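Local coordinates for protein iminosuccinate reductase (Paracoccus denitrificans, PDB 6RQA) that reduces iminosuccinate to L-aspartate with NADH, regenerating the amino group donor for the first step of the beta-hydroxyaspartate cycle, at residues G152-G157 with I177-H182; V214-T219 with A238-D243; S220-L225 with K245-L250. One frame throughout, in Å; residues are numbered along the deposited sequence.

All three contacts lie in the NAD-binding domain and reach the same cofactor. From the N terminus, contact 1 comes first. It closes the beta-alpha-beta unit made of strand 150-154, helix 158-170 and strand 175-179, and is complete before the others begin. Contact 2 then pairs strand 214-217 with strand 235-239. Strands 150-154 and 214-217 are neighbours, so contacts 1 and 2 share one parallel sheet. Contact 3 opens at Ser220, within the loop that contact 2 closes, and ends beyond it at Leu250, so the two cross. Glu249 ties them together, its carboxylate reaching Ser217 and Thr219 of contact 2.

Contact 1 of 3, residues G152-G157 with I177-H182; sequences GMIGAG and IGWNPH. With NAD (nicotinamide-adenine-dinucleotide), chain C.
Asn180 meets Ala156 just beyond the paired ends of two parallel strands, at the adenosine end of the NAD site. Its CB lies 4.1 Å from the CB of Ala156. CG is swung anti to the backbone N (chi1 -162°), which brings OD1 to the Ala156 N. OD1 accepts a bond from the Ala156 N at 2.9 Å, with the donor standing above the carbonyl plane. OD1 also lies close to O2B of the adenosine ribose, and Asn180 is a known NAD-binding residue. ND2 faces the His182 O, within its own loop, at a distance too short to be trusted.

The sequence Gly155-Ala156-Gly157 is the glycine-rich turn of a Rossmann fold. Gly155 has backbone angles that would jam a CB against the preceding carbonyl. At Gly157 a CB would collide with NAD O5B. The strands themselves are in regular parallel pairing. Met153 N bonds to Ile177 O at 2.9 Å, and Trp179 N returns to Met153 O at 2.9 Å. Gly155 N then reaches Trp179 O at 2.8 Å, carrying the pairing to the start of the turn. Ile154 CG2 rests against the edge of the Trp179 indole, 3.9 Å from CE3.

Helix 205-211 packs on this side through Leu205 and Leu208, which touch both Ile154 and Trp179. On the face of Met153, Leu189 of helix 186-195 touches both Met153 and Ala156. Strand 214-217 flanks strand 150-154 on the side away from 177-179.

Contact 2 of 3, residues V214-T219 with A238-D243; sequences VIVSIT and AAMGTD. With NAD (nicotinamide-adenine-dinucleotide), chain C.
Ile218 and Met240 touch beside the nicotinamide ribose of NAD. Ile218 CD1 comes 3.6 Å from Met240 CB, and the same methyl is 3.5 Å from ribose O4D. It gets there because CG1 stands anti to the backbone N (chi1 -172°) and chi2 then bends the tip toward the cofactor.

Residues 240-243 give three polar contacts to the nicotinamide half, two from main-chain carbonyls and one from the Asp243 carboxylate. Met240 O accepts a bond from the carboxamide N7N at 2.7 Å, and Gly241 O accepts one from ribose O3D at 3.2 Å. Asp243 OD2 takes the bond from O2D at 2.7 Å. Thr219 adds van der Waals contact with the adenosine ribose near O4B.

Behind this first shell, strand pairing sets the positions of the carbonyls. Met240 N bonds to Ser217 O at 2.9 Å, which fixes the peptide just before the one that carries Met240 O. Gly241 CA lies 3.3 Å from Thr219 O, and a CB here would point toward that oxygen and clash. Further back, Ser217 N bonds to Ala238 O, and Ala238 N bonds to Ile215 O. Val216 CG2 packs on Ala238 CB at 3.9 Å on one face of the sheet. Ser217 and Ala239 lie on the other face.

The next shell is charged. Glu249 takes bonds from Ser217 OG, Gly241 N and Thr219 N. Strand 214-217 sits centrally in the parallel sheet, between strands 150-154 and 235-239. Ser136 of helix 125-143 touches Val216, Ala238 and Met240, and helix 158-170 packs on Val216 and Ile218.

Contact 3 of 3, residues S220-L225 with K245-L250; sequences SSFSPL and KGKQEL. With NAD (nicotinamide-adenine-dinucleotide), chain C.
Ser221 and Gln248 join two loops that leave strands 214-217 and 235-239 on the cofactor side of the Rossmann domain. Gln248 N donates to Ser221 O at 2.8 Å in a nearly straight bond (170°). Ser221 OG donates to Gln248 O at 2.9 Å from above the carbonyl plane, and is also bonded to Thr219 OG1. Farther along, Leu225 N bonds to Glu249 O.

Gln248 is extended and crosses the Pro224 ring at a slant, its CG anti to the backbone N (chi1 -177°). The amide carbon CD lies 3.5 Å from Pro224 CD, and NE2 donates to Leu250 O at 3.1 Å. An alanine here removes the amide, which would probably leave Leu250 O without this donor and open a gap beside the Pro224 ring.

These loops wall the groove that holds the dinucleotide, and both grip it. Ser220 N bonds to O4B of the adenosine ribose at 3.1 Å. Lys247, extended beyond CG, passes Ser220 OG and delivers NZ to O3D of the nicotinamide ribose, 3.1 Å away. Asp243 forms a salt bridge with the same NZ and is likely to steady its charge. Phe222 turns a ring edge to the Gly246 carbonyl, with CD1 3.5 Å from Gly246 O. His276 NE2, of helix 275-279, donates to Lys247 O, and the His276 side chain touches Gln248.

Contact 1 of 3, residues G152-G157 with I177-H182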
loop_
_atom_site.group_PDB
_atom_site.type_symbol
_atom_site.label_atom_id
_atom_site.label_comp_id
_atom_site.label_asym_id
_atom_site.label_seq_id
_atom_site.Cartn_x
_atom_site.Cartn_y
_atom_site.Cartn_z
ATOM N N GLY A 152 -3.146 -27.159 23.950
ATOM C CA GLY A 152 -4.397 -27.402 23.258
ATOM C C GLY A 152 -4.483 -26.694 21.923
ATOM O O GLY A 152 -4.370 -25.467 21.857
ATOM N N MET A 153 -4.685 -27.456 20.851
ATOM C CA MET A 153 -4.755 -26.920 19.497
ATOM C C MET A 153 -6.205 -26.916 19.036
ATOM O O MET A 153 -6.827 -27.978 18.924
ATOM C CB MET A 153 -3.893 -27.737 18.534
ATOM C CG MET A 153 -2.408 -27.702 18.839
ATOM S SD MET A 153 -1.695 -26.057 18.650
ATOM C CE MET A 153 -2.050 -25.728 16.925
ATOM N N ILE A 154 -6.738 -25.728 18.769
ATOM C CA ILE A 154 -8.066 -25.573 18.191
ATOM C C ILE A 154 -7.864 -25.214 16.724
ATOM O O ILE A 154 -7.643 -24.049 16.376
ATOM C CB ILE A 154 -8.896 -24.521 18.927
ATOM C CG1 ILE A 154 -9.086 -24.927 20.389
ATOM C CG2 ILE A 154 -10.252 -24.347 18.243
ATOM C CD1 ILE A 154 -9.978 -23.989 21.173
ATOM N N GLY A 155 -7.923 -26.221 15.859
ATOM C CA GLY A 155 -7.735 -25.976 14.430
ATOM C C GLY A 155 -6.582 -26.815 13.920
ATOM O O GLY A 155 -5.525 -26.920 14.541
ATOM N N ALA A 156 -6.799 -27.432 12.757
ATOM C CA ALA A 156 -5.807 -28.295 12.130
ATOM C C ALA A 156 -5.532 -27.867 10.694
ATOM O O ALA A 156 -5.235 -28.703 9.835
ATOM C CB ALA A 156 -6.251 -29.755 12.175
ATOM N N GLY A 157 -5.607 -26.567 10.426
ATOM C CA GLY A 157 -5.377 -26.053 9.095
ATOM C C GLY A 157 -3.916 -26.046 8.698
ATOM O O GLY A 157 -3.090 -26.719 9.322
ATOM N N ILE A 177 -3.213 -31.989 22.911
ATOM C CA ILE A 177 -4.589 -32.369 22.613
ATOM C C ILE A 177 -5.130 -31.400 21.571
ATOM O O ILE A 177 -4.824 -30.202 21.606
ATOM C CB ILE A 177 -5.472 -32.382 23.877
ATOM C CG1 ILE A 177 -5.395 -31.037 24.605
ATOM C CG2 ILE A 177 -5.063 -33.521 24.802
ATOM C CD1 ILE A 177 -6.242 -30.974 25.860
ATOM N N GLY A 178 -5.924 -31.920 20.637
ATOM C CA GLY A 178 -6.386 -31.122 19.522
ATOM C C GLY A 178 -7.861 -31.334 19.249
ATOM O O GLY A 178 -8.445 -32.365 19.589
ATOM N N TRP A 179 -8.455 -30.322 18.620
ATOM C CA TRP A 179 -9.841 -30.371 18.179
ATOM C C TRP A 179 -9.960 -29.566 16.894
ATOM O O TRP A 179 -9.296 -28.537 16.735
ATOM C CB TRP A 179 -10.795 -29.820 19.245
ATOM C CG TRP A 179 -12.236 -29.816 18.820
ATOM C CD1 TRP A 179 -13.148 -30.816 19.000
ATOM C CD2 TRP A 179 -12.930 -28.758 18.145
ATOM N NE1 TRP A 179 -14.364 -30.448 18.478
ATOM C CE2 TRP A 179 -14.257 -29.189 17.948
ATOM C CE3 TRP A 179 -12.558 -27.490 17.688
ATOM C CZ2 TRP A 179 -15.213 -28.397 17.314
ATOM C CZ3 TRP A 179 -13.509 -26.706 17.058
ATOM C CH2 TRP A 179 -14.820 -27.162 16.877
ATOM N N ASN A 180 -10.805 -30.039 15.979
ATOM C CA ASN A 180 -10.986 -29.392 14.692
ATOM C C ASN A 180 -12.453 -29.479 14.291
ATOM O O ASN A 180 -13.095 -30.515 14.520
ATOM C CB ASN A 180 -10.111 -30.045 13.612
ATOM C CG ASN A 180 -9.923 -29.160 12.396
ATOM O OD1 ASN A 180 -9.667 -27.962 12.517
ATOM N ND2 ASN A 180 -10.053 -29.748 11.214
ATOM N N PRO A 181 -13.013 -28.409 13.717
ATOM C CA PRO A 181 -14.396 -28.498 13.216
ATOM C C PRO A 181 -14.589 -29.605 12.196
ATOM O O PRO A 181 -15.654 -30.233 12.159
ATOM C CB PRO A 181 -14.632 -27.107 12.610
ATOM C CG PRO A 181 -13.707 -26.214 13.365
ATOM C CD PRO A 181 -12.481 -27.038 13.638
ATOM N N HIS A 182 -13.584 -29.861 11.364
ATOM C CA HIS A 182 -13.592 -31.005 10.462
ATOM C C HIS A 182 -12.604 -32.036 10.989
ATOM O O HIS A 182 -11.385 -31.841 10.859
ATOM C CB HIS A 182 -13.225 -30.579 9.041
ATOM C CG HIS A 182 -13.921 -29.332 8.591
ATOM N ND1 HIS A 182 -13.402 -28.073 8.801
ATOM C CD2 HIS A 182 -15.102 -29.150 7.955
ATOM C CE1 HIS A 182 -14.229 -27.169 8.307
ATOM N NE2 HIS A 182 -15.269 -27.797 7.789
HETATM P PA NAD C . -6.988 -23.078 6.639
HETATM O O1A NAD C . -8.262 -22.827 5.880
HETATM O O2A NAD C . -5.789 -23.903 6.302
HETATM O O5B NAD C . -7.669 -24.003 7.940
HETATM C C5B NAD C . -8.848 -23.391 8.294
HETATM C C4B NAD C . -9.430 -24.118 9.479
HETATM O O4B NAD C . -10.546 -23.382 9.942
HETATM C C3B NAD C . -9.949 -25.442 8.926
HETATM O O3B NAD C . -8.888 -26.330 9.073
HETATM C C2B NAD C . -11.112 -25.744 9.878
HETATM O O2B NAD C . -10.693 -26.405 11.025
HETATM C C1B NAD C . -11.577 -24.296 10.311
HETATM N N9A NAD C . -12.774 -23.877 9.575
HETATM C C8A NAD C . -12.981 -23.716 8.192
HETATM N N7A NAD C . -14.216 -23.312 7.898
HETATM C C5A NAD C . -14.855 -23.198 9.146
HETATM C C6A NAD C . -16.171 -22.816 9.521
HETATM N N6A NAD C . -17.071 -22.469 8.559
HETATM N N1A NAD C . -16.536 -22.793 10.844
HETATM C C2A NAD C . -15.574 -23.157 11.750
HETATM N N3A NAD C . -14.294 -23.538 11.546
HETATM C C4A NAD C . -13.968 -23.548 10.208
HETATM O O3 NAD C . -6.744 -21.572 7.156
HETATM P PN NAD C . -5.268 -21.258 7.644
HETATM O O1N NAD C . -4.544 -22.212 8.561
HETATM O O2N NAD C . -4.769 -20.486 6.474
HETATM O O5D NAD C . -5.412 -19.872 8.755
HETATM C C5D NAD C . -6.592 -20.029 9.418
HETATM C C4D NAD C . -6.951 -18.713 10.060
HETATM O O4D NAD C . -5.730 -18.060 10.472
HETATM C C3D NAD C . -7.590 -17.824 8.952
HETATM O O3D NAD C . -8.760 -17.328 9.496
HETATM C C2D NAD C . -6.541 -16.716 8.748
HETATM O O2D NAD C . -7.079 -15.448 8.579
HETATM C C1D NAD C . -5.902 -16.715 10.158
HETATM N N1N NAD C . -4.523 -16.089 10.085
HETATM C C2N NAD C . -4.192 -15.253 11.112
HETATM C C3N NAD C . -2.942 -14.638 11.118
HETATM C C7N NAD C . -2.663 -13.742 12.279
HETATM O O7N NAD C . -1.602 -13.138 12.391
HETATM N N7N NAD C . -3.657 -13.629 13.219
HETATM C C4N NAD C . -2.048 -14.881 10.075
HETATM C C5N NAD C . -2.411 -15.736 9.041
HETATM C C6N NAD C . -3.670 -16.349 9.048
#

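Contact 2 of 3, residues V214-T219 with A238-D243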
loop_
_atom_site.group_PDB
_atom_site.type_symbol
_atom_site.label_atom_id
_atom_site.label_comp_id
_atom_site.label_asym_id
_atom_site.label_seq_id
_atom_site.Cartn_x
_atom_site.Cartn_y
_atom_site.Cartn_z
ATOM N N VAL A 214 -2.145 -24.289 27.807
ATOM C CA VAL A 214 -1.984 -23.298 26.750
ATOM C C VAL A 214 -2.861 -23.720 25.581
ATOM O O VAL A 214 -2.796 -24.871 25.134
ATOM C CB VAL A 214 -0.514 -23.162 26.312
ATOM C CG1 VAL A 214 -0.402 -22.235 25.111
ATOM C CG2 VAL A 214 0.335 -22.652 27.463
ATOM N N ILE A 215 -3.683 -22.794 25.095
ATOM C CA ILE A 215 -4.607 -23.051 23.998
ATOM C C ILE A 215 -4.261 -22.114 22.851
ATOM O O ILE A 215 -4.101 -20.905 23.056
ATOM C CB ILE A 215 -6.075 -22.866 24.431
ATOM C CG1 ILE A 215 -6.430 -23.850 25.548
ATOM C CG2 ILE A 215 -7.009 -23.051 23.246
ATOM C CD1 ILE A 215 -7.856 -23.727 26.037
ATOM N N VAL A 216 -4.141 -22.673 21.649
ATOM C CA VAL A 216 -3.863 -21.909 20.439
ATOM C C VAL A 216 -4.943 -22.237 19.419
ATOM O O VAL A 216 -5.058 -23.388 18.980
ATOM C CB VAL A 216 -2.469 -22.216 19.867
ATOM C CG1 VAL A 216 -2.286 -21.521 18.529
ATOM C CG2 VAL A 216 -1.390 -21.788 20.848
ATOM N N SER A 217 -5.732 -21.234 19.048
ATOM C CA SER A 217 -6.787 -21.377 18.054
ATOM C C SER A 217 -6.360 -20.677 16.771
ATOM O O SER A 217 -5.874 -19.542 16.812
ATOM C CB SER A 217 -8.108 -20.800 18.566
ATOM O OG SER A 217 -7.966 -19.435 18.922
ATOM N N ILE A 218 -6.544 -21.355 15.639
ATOM C CA ILE A 218 -6.076 -20.853 14.351
ATOM C C ILE A 218 -7.084 -21.255 13.274
ATOM O O ILE A 218 -6.720 -21.763 12.207
ATOM C CB ILE A 218 -4.646 -21.367 14.066
ATOM C CG1 ILE A 218 -4.031 -20.705 12.826
ATOM C CG2 ILE A 218 -4.597 -22.902 14.013
ATOM C CD1 ILE A 218 -3.684 -19.250 13.022
ATOM N N THR A 219 -8.364 -21.021 13.545
ATOM C CA THR A 219 -9.441 -21.397 12.642
ATOM C C THR A 219 -10.016 -20.170 11.947
ATOM O O THR A 219 -9.916 -19.042 12.439
ATOM C CB THR A 219 -10.565 -22.124 13.389
ATOM O OG1 THR A 219 -11.254 -21.194 14.234
ATOM C CG2 THR A 219 -10.006 -23.245 14.240
ATOM N N ALA A 238 -4.131 -18.315 23.069
ATOM C CA ALA A 238 -3.538 -17.548 21.975
ATOM C C ALA A 238 -4.506 -17.608 20.797
ATOM O O ALA A 238 -4.451 -18.517 19.968
ATOM C CB ALA A 238 -2.162 -18.089 21.612
ATOM N N ALA A 239 -5.406 -16.627 20.731
ATOM C CA ALA A 239 -6.398 -16.553 19.663
ATOM C C ALA A 239 -5.761 -15.907 18.439
ATOM O O ALA A 239 -5.493 -14.702 18.431
ATOM C CB ALA A 239 -7.625 -15.772 20.125
ATOM N N MET A 240 -5.523 -16.706 17.399
ATOM C CA MET A 240 -4.828 -16.240 16.210
ATOM C C MET A 240 -5.682 -16.244 14.951
ATOM O O MET A 240 -5.256 -15.679 13.939
ATOM C CB MET A 240 -3.576 -17.097 15.956
ATOM C CG MET A 240 -2.685 -17.285 17.173
ATOM S SD MET A 240 -1.960 -15.745 17.763
ATOM C CE MET A 240 -0.988 -15.260 16.338
ATOM N N GLY A 241 -6.866 -16.851 14.980
ATOM C CA GLY A 241 -7.656 -17.027 13.776
ATOM C C GLY A 241 -8.426 -15.805 13.316
ATOM O O GLY A 241 -8.492 -15.531 12.113
ATOM N N THR A 242 -9.014 -15.065 14.252
ATOM C CA THR A 242 -9.890 -13.947 13.909
ATOM C C THR A 242 -9.048 -12.740 13.516
ATOM O O THR A 242 -8.425 -12.099 14.371
ATOM C CB THR A 242 -10.813 -13.609 15.076
ATOM O OG1 THR A 242 -11.606 -14.757 15.407
ATOM C CG2 THR A 242 -11.730 -12.454 14.707
ATOM N N ASP A 243 -9.032 -12.423 12.217
ATOM C CA ASP A 243 -8.326 -11.256 11.702
ATOM C C ASP A 243 -9.198 -10.451 10.744
ATOM O O ASP A 243 -8.674 -9.674 9.940
ATOM C CB ASP A 243 -7.025 -11.668 11.009
ATOM C CG ASP A 243 -7.252 -12.638 9.864
ATOM O OD1 ASP A 243 -8.401 -13.096 9.681
ATOM O OD2 ASP A 243 -6.278 -12.943 9.145
HETATM P PA NAD C . -6.988 -23.078 6.639
HETATM O O1A NAD C . -8.262 -22.827 5.880
HETATM O O2A NAD C . -5.789 -23.903 6.302
HETATM O O5B NAD C . -7.669 -24.003 7.940
HETATM C C5B NAD C . -8.848 -23.391 8.294
HETATM C C4B NAD C . -9.430 -24.118 9.479
HETATM O O4B NAD C . -10.546 -23.382 9.942
HETATM C C3B NAD C . -9.949 -25.442 8.926
HETATM O O3B NAD C . -8.888 -26.330 9.073
HETATM C C2B NAD C . -11.112 -25.744 9.878
HETATM O O2B NAD C . -10.693 -26.405 11.025
HETATM C C1B NAD C . -11.577 -24.296 10.311
HETATM N N9A NAD C . -12.774 -23.877 9.575
HETATM C C8A NAD C . -12.981 -23.716 8.192
HETATM N N7A NAD C . -14.216 -23.312 7.898
HETATM C C5A NAD C . -14.855 -23.198 9.146
HETATM C C6A NAD C . -16.171 -22.816 9.521
HETATM N N6A NAD C . -17.071 -22.469 8.559
HETATM N N1A NAD C . -16.536 -22.793 10.844
HETATM C C2A NAD C . -15.574 -23.157 11.750
HETATM N N3A NAD C . -14.294 -23.538 11.546
HETATM C C4A NAD C . -13.968 -23.548 10.208
HETATM O O3 NAD C . -6.744 -21.572 7.156
HETATM P PN NAD C . -5.268 -21.258 7.644
HETATM O O1N NAD C . -4.544 -22.212 8.561
HETATM O O2N NAD C . -4.769 -20.486 6.474
HETATM O O5D NAD C . -5.412 -19.872 8.755
HETATM C C5D NAD C . -6.592 -20.029 9.418
HETATM C C4D NAD C . -6.951 -18.713 10.060
HETATM O O4D NAD C . -5.730 -18.060 10.472
HETATM C C3D NAD C . -7.590 -17.824 8.952
HETATM O O3D NAD C . -8.760 -17.328 9.496
HETATM C C2D NAD C . -6.541 -16.716 8.748
HETATM O O2D NAD C . -7.079 -15.448 8.579
HETATM C C1D NAD C . -5.902 -16.715 10.158
HETATM N N1N NAD C . -4.523 -16.089 10.085
HETATM C C2N NAD C . -4.192 -15.253 11.112
HETATM C C3N NAD C . -2.942 -14.638 11.118
HETATM C C7N NAD C . -2.663 -13.742 12.279
HETATM O O7N NAD C . -1.602 -13.138 12.391
HETATM N N7N NAD C . -3.657 -13.629 13.219
HETATM C C4N NAD C . -2.048 -14.881 10.075
HETATM C C5N NAD C . -2.411 -15.736 9.041
HETATM C C6N NAD C . -3.670 -16.349 9.048
#

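Contact 3 of 3, residues S220-L225 with K245-L250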
loop_
_atom_site.group_PDB
_atom_site.type_symbol
_atom_site.label_atom_id
_atom_site.label_comp_id
_atom_site.label_asym_id
_atom_site.label_seq_id
_atom_site.Cartn_x
_atom_site.Cartn_y
_atom_site.Cartn_z
ATOM N N SER A 220 -10.629 -20.411 10.789
ATOM C CA SER A 220 -11.378 -19.385 10.067
ATOM C C SER A 220 -12.861 -19.638 10.327
ATOM O O SER A 220 -13.583 -20.201 9.504
ATOM C CB SER A 220 -11.044 -19.414 8.579
ATOM O OG SER A 220 -11.721 -18.378 7.889
ATOM N N SER A 221 -13.311 -19.216 11.505
ATOM C CA SER A 221 -14.654 -19.501 11.983
ATOM C C SER A 221 -15.443 -18.212 12.168
ATOM O O SER A 221 -14.873 -17.136 12.372
ATOM C CB SER A 221 -14.614 -20.276 13.305
ATOM O OG SER A 221 -13.572 -19.806 14.139
ATOM N N PHE A 222 -16.769 -18.342 12.100
ATOM C CA PHE A 222 -17.688 -17.222 12.277
ATOM C C PHE A 222 -18.668 -17.476 13.415
ATOM O O PHE A 222 -19.690 -16.790 13.520
ATOM C CB PHE A 222 -18.439 -16.941 10.974
ATOM C CG PHE A 222 -17.539 -16.786 9.781
ATOM C CD1 PHE A 222 -17.021 -15.547 9.443
ATOM C CD2 PHE A 222 -17.207 -17.883 9.000
ATOM C CE1 PHE A 222 -16.190 -15.402 8.347
ATOM C CE2 PHE A 222 -16.375 -17.744 7.903
ATOM C CZ PHE A 222 -15.867 -16.502 7.577
ATOM N N SER A 223 -18.374 -18.451 14.267
ATOM C CA SER A 223 -19.209 -18.835 15.394
ATOM C C SER A 223 -18.316 -19.121 16.590
ATOM O O SER A 223 -17.184 -19.593 16.422
ATOM C CB SER A 223 -20.057 -20.075 15.064
ATOM O OG SER A 223 -20.687 -20.596 16.222
ATOM N N PRO A 224 -18.786 -18.836 17.803
ATOM C CA PRO A 224 -17.983 -19.144 18.993
ATOM C C PRO A 224 -17.777 -20.645 19.144
ATOM O O PRO A 224 -18.727 -21.429 19.102
ATOM C CB PRO A 224 -18.815 -18.565 20.144
ATOM C CG PRO A 224 -20.206 -18.476 19.606
ATOM C CD PRO A 224 -20.049 -18.162 18.149
ATOM N N LEU A 225 -16.516 -21.043 19.314
ATOM C CA LEU A 225 -16.179 -22.453 19.458
ATOM C C LEU A 225 -15.871 -22.787 20.912
ATOM O O LEU A 225 -16.617 -23.531 21.557
ATOM C CB LEU A 225 -14.991 -22.812 18.565
ATOM C CG LEU A 225 -15.138 -22.482 17.079
ATOM C CD1 LEU A 225 -13.875 -22.861 16.325
ATOM C CD2 LEU A 225 -16.349 -23.186 16.491
ATOM N N LYS A 245 -13.313 -8.527 10.344
ATOM C CA LYS A 245 -14.609 -8.168 10.904
ATOM C C LYS A 245 -15.654 -9.195 10.486
ATOM O O LYS A 245 -15.957 -9.331 9.297
ATOM C CB LYS A 245 -15.018 -6.764 10.455
ATOM C CG LYS A 245 -16.258 -6.220 11.150
ATOM C CD LYS A 245 -16.662 -4.862 10.585
ATOM C CE LYS A 245 -15.544 -3.839 10.724
ATOM N NZ LYS A 245 -15.183 -3.584 12.146
ATOM N N GLY A 246 -16.197 -9.933 11.456
ATOM C CA GLY A 246 -17.173 -10.981 11.209
ATOM C C GLY A 246 -16.728 -12.349 11.686
ATOM O O GLY A 246 -17.572 -13.198 11.996
ATOM N N LYS A 247 -15.419 -12.583 11.746
ATOM C CA LYS A 247 -14.899 -13.849 12.237
ATOM C C LYS A 247 -15.004 -13.916 13.756
ATOM O O LYS A 247 -15.009 -12.893 14.447
ATOM C CB LYS A 247 -13.446 -14.044 11.805
ATOM C CG LYS A 247 -13.269 -14.349 10.325
ATOM C CD LYS A 247 -11.800 -14.516 9.969
ATOM C CE LYS A 247 -11.619 -14.836 8.494
ATOM N NZ LYS A 247 -10.180 -14.955 8.127
ATOM N N GLN A 248 -15.086 -15.140 14.273
ATOM C CA GLN A 248 -15.232 -15.348 15.705
ATOM C C GLN A 248 -14.769 -16.753 16.057
ATOM O O GLN A 248 -15.094 -17.714 15.355
ATOM C CB GLN A 248 -16.685 -15.144 16.154
ATOM C CG GLN A 248 -16.895 -15.282 17.652
ATOM C CD GLN A 248 -18.345 -15.112 18.051
ATOM O OE1 GLN A 248 -19.234 -15.073 17.201
ATOM N NE2 GLN A 248 -18.593 -15.009 19.352
ATOM N N GLU A 249 -14.013 -16.859 17.143
ATOM C CA GLU A 249 -13.544 -18.139 17.658
ATOM C C GLU A 249 -13.987 -18.408 19.085
ATOM O O GLU A 249 -14.296 -19.553 19.424
ATOM C CB GLU A 249 -12.011 -18.211 17.590
ATOM C CG GLU A 249 -11.447 -18.459 16.204
ATOM C CD GLU A 249 -9.943 -18.656 16.218
ATOM O OE1 GLU A 249 -9.251 -17.901 16.932
ATOM O OE2 GLU A 249 -9.453 -19.573 15.524
ATOM N N LEU A 250 -14.033 -17.384 19.929
ATOM C CA LEU A 250 -14.252 -17.553 21.355
ATOM C C LEU A 250 -15.628 -17.045 21.763
ATOM O O LEU A 250 -16.278 -16.277 21.048
ATOM C CB LEU A 250 -13.171 -16.825 22.162
ATOM C CG LEU A 250 -11.860 -17.560 22.464
ATOM C CD1 LEU A 250 -11.189 -18.077 21.202
ATOM C CD2 LEU A 250 -10.919 -16.643 23.225
HETATM P PA NAD C . -6.988 -23.078 6.639
HETATM O O1A NAD C . -8.262 -22.827 5.880
HETATM O O2A NAD C . -5.789 -23.903 6.302
HETATM O O5B NAD C . -7.669 -24.003 7.940
HETATM C C5B NAD C . -8.848 -23.391 8.294
HETATM C C4B NAD C . -9.430 -24.118 9.479
HETATM O O4B NAD C . -10.546 -23.382 9.942
HETATM C C3B NAD C . -9.949 -25.442 8.926
HETATM O O3B NAD C . -8.888 -26.330 9.073
HETATM C C2B NAD C . -11.112 -25.744 9.878
HETATM O O2B NAD C . -10.693 -26.405 11.025
HETATM C C1B NAD C . -11.577 -24.296 10.311
HETATM N N9A NAD C . -12.774 -23.877 9.575
HETATM C C8A NAD C . -12.981 -23.716 8.192
HETATM N N7A NAD C . -14.216 -23.312 7.898
HETATM C C5A NAD C . -14.855 -23.198 9.146
HETATM C C6A NAD C . -16.171 -22.816 9.521
HETATM N N6A NAD C . -17.071 -22.469 8.559
HETATM N N1A NAD C . -16.536 -22.793 10.844
HETATM C C2A NAD C . -15.574 -23.157 11.750
HETATM N N3A NAD C . -14.294 -23.538 11.546
HETATM C C4A NAD C . -13.968 -23.548 10.208
HETATM O O3 NAD C . -6.744 -21.572 7.156
HETATM P PN NAD C . -5.268 -21.258 7.644
HETATM O O1N NAD C . -4.544 -22.212 8.561
HETATM O O2N NAD C . -4.769 -20.486 6.474
HETATM O O5D NAD C . -5.412 -19.872 8.755
HETATM C C5D NAD C . -6.592 -20.029 9.418
HETATM C C4D NAD C . -6.951 -18.713 10.060
HETATM O O4D NAD C . -5.730 -18.060 10.472
HETATM C C3D NAD C . -7.590 -17.824 8.952
HETATM O O3D NAD C . -8.760 -17.328 9.496
HETATM C C2D NAD C . -6.541 -16.716 8.748
HETATM O O2D NAD C . -7.079 -15.448 8.579
HETATM C C1D NAD C . -5.902 -16.715 10.158
HETATM N N1N NAD C . -4.523 -16.089 10.085
HETATM C C2N NAD C . -4.192 -15.253 11.112
HETATM C C3N NAD C . -2.942 -14.638 11.118
HETATM C C7N NAD C . -2.663 -13.742 12.279
HETATM O O7N NAD C . -1.602 -13.138 12.391
HETATM N N7N NAD C . -3.657 -13.629 13.219
HETATM C C4N NAD C . -2.048 -14.881 10.075
HETATM C C5N NAD C . -2.411 -15.736 9.041
HETATM C C6N NAD C . -3.670 -16.349 9.048
#